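Local coordinates for SufC protein (Thermus thermophilus, PDB 2D2E), which probably binds and hydrolyses ATP as the cytoplasmic ABC-type ATPase of the Suf system, which is linked to iron-sulfur cluster assembly, at residues L4-L9 / S43-I48. Numbering follows the deposited sequence.
Sequences LEIRDL and STLGKI
L9 and L45 make the tightest approach between segment 4-9, on the bulged strand 3-13, and helix residues 43-48, with L9 CD2 lying 3.8 Å from L45 CD1. The same L45 methyl also meets I6 CG2 at 4.2 Å, so one methyl group bridges two strand side chains. In L45, chi1 (175°) extends CG from the helix and chi2 (65°) then turns CD1 to L9 and I6, although its CB does not head there. L9 CD2 is shared as well: I48 CG2 approaches it at 4.3 Å, the loosest of the three contacts. All four side chains are buried. The contact is modest, three carbon-carbon approaches and 143 Å² of joint burial; the backbones come closest at 9.2 Å, between the CA atoms of L9 and L45. R7 and K47 are exposed, neither touching the opposite segment. The strand turns its corner at a G1 bulge, with D8 and L9 together opposite V22 and D8 left-handed (phi 44°). The helix begins within the Walker A motif, at K42 and S43, and its S43 and T44 bind ADP in this protein. Without a hydrogen bond across it, the contact relies on shape fit and exclusion of water, fixing no bond direction between helix and sheet.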
# COMPACT_ATOMS: atom_id res chain seq x y z
N LEU A 4 -10.25 2.66 7.47
CA LEU A 4 -9.00 2.20 8.03
C LEU A 4 -8.52 3.38 8.88
O LEU A 4 -8.35 4.48 8.34
CB LEU A 4 -7.95 1.86 6.98
CG LEU A 4 -6.57 1.49 7.51
CD1 LEU A 4 -6.65 0.23 8.35
CD2 LEU A 4 -5.60 1.29 6.36
N GLU A 5 -8.33 3.19 10.17
CA GLU A 5 -7.96 4.33 11.00
C GLU A 5 -6.75 4.06 11.87
O GLU A 5 -6.66 3.04 12.53
CB GLU A 5 -9.15 4.75 11.89
CG GLU A 5 -8.74 5.67 13.03
CD GLU A 5 -9.92 6.24 13.84
OE1 GLU A 5 -10.91 5.50 14.06
OE2 GLU A 5 -9.84 7.41 14.25
N ILE A 6 -5.80 4.97 11.87
CA ILE A 6 -4.65 4.98 12.73
C ILE A 6 -5.04 5.98 13.78
O ILE A 6 -5.31 7.15 13.46
CB ILE A 6 -3.36 5.37 12.01
CG1 ILE A 6 -3.06 4.37 10.89
CG2 ILE A 6 -2.18 5.43 12.97
CD1 ILE A 6 -3.61 4.76 9.53
N ARG A 7 -5.08 5.57 15.05
CA ARG A 7 -5.51 6.45 16.13
C ARG A 7 -4.49 6.62 17.26
O ARG A 7 -4.12 5.67 17.94
CB ARG A 7 -6.80 5.92 16.72
CG ARG A 7 -7.32 6.71 17.92
CD ARG A 7 -7.99 7.98 17.45
NE ARG A 7 -8.63 8.70 18.55
CZ ARG A 7 -8.13 9.81 19.11
NH1 ARG A 7 -6.98 10.33 18.67
NH2 ARG A 7 -8.78 10.40 20.11
N ASP A 8 -4.05 7.86 17.44
CA ASP A 8 -3.09 8.24 18.50
C ASP A 8 -1.95 7.24 18.60
O ASP A 8 -1.65 6.73 19.68
CB ASP A 8 -3.83 8.34 19.83
CG ASP A 8 -2.99 8.84 20.98
OD1 ASP A 8 -2.22 9.80 20.79
OD2 ASP A 8 -3.11 8.28 22.09
N LEU A 9 -1.31 6.98 17.46
CA LEU A 9 -0.24 6.00 17.43
C LEU A 9 1.14 6.52 17.80
O LEU A 9 1.62 7.48 17.21
CB LEU A 9 -0.18 5.35 16.03
CG LEU A 9 0.77 4.17 15.89
CD1 LEU A 9 0.25 3.00 16.73
CD2 LEU A 9 0.87 3.76 14.43
N SER A 43 7.18 6.19 6.07
CA SER A 43 7.51 4.82 5.72
C SER A 43 7.52 3.91 6.94
O SER A 43 7.20 2.73 6.81
CB SER A 43 8.83 4.75 4.96
OG SER A 43 8.69 5.32 3.67
N THR A 44 7.84 4.47 8.11
CA THR A 44 7.81 3.69 9.34
C THR A 44 6.34 3.31 9.60
O THR A 44 6.05 2.18 10.02
CB THR A 44 8.37 4.50 10.51
OG1 THR A 44 9.80 4.58 10.35
CG2 THR A 44 8.04 3.84 11.85
N LEU A 45 5.42 4.24 9.33
CA LEU A 45 4.00 3.94 9.52
C LEU A 45 3.59 2.76 8.63
O LEU A 45 2.87 1.86 9.06
CB LEU A 45 3.12 5.16 9.19
CG LEU A 45 1.61 4.88 9.26
CD1 LEU A 45 1.19 4.53 10.69
CD2 LEU A 45 0.83 6.11 8.81
N GLY A 46 4.07 2.76 7.39
CA GLY A 46 3.74 1.66 6.50
C GLY A 46 4.25 0.33 7.02
O GLY A 46 3.57 -0.67 6.89
N LYS A 47 5.44 0.30 7.62
CA LYS A 47 5.98 -0.96 8.11
C LYS A 47 5.19 -1.46 9.31
O LYS A 47 4.99 -2.68 9.46
CB LYS A 47 7.45 -0.80 8.46
CG LYS A 47 8.32 -0.54 7.25
CD LYS A 47 9.77 -0.27 7.67
CE LYS A 47 10.64 -0.01 6.44
NZ LYS A 47 12.06 0.27 6.80
N ILE A 48 4.77 -0.53 10.16
CA ILE A 48 3.99 -0.88 11.34
C ILE A 48 2.63 -1.39 10.90
O ILE A 48 2.10 -2.32 11.49
CB ILE A 48 3.87 0.33 12.27
CG1 ILE A 48 5.25 0.61 12.88
CG2 ILE A 48 2.81 0.08 13.36
CD1 ILE A 48 5.29 1.80 13.81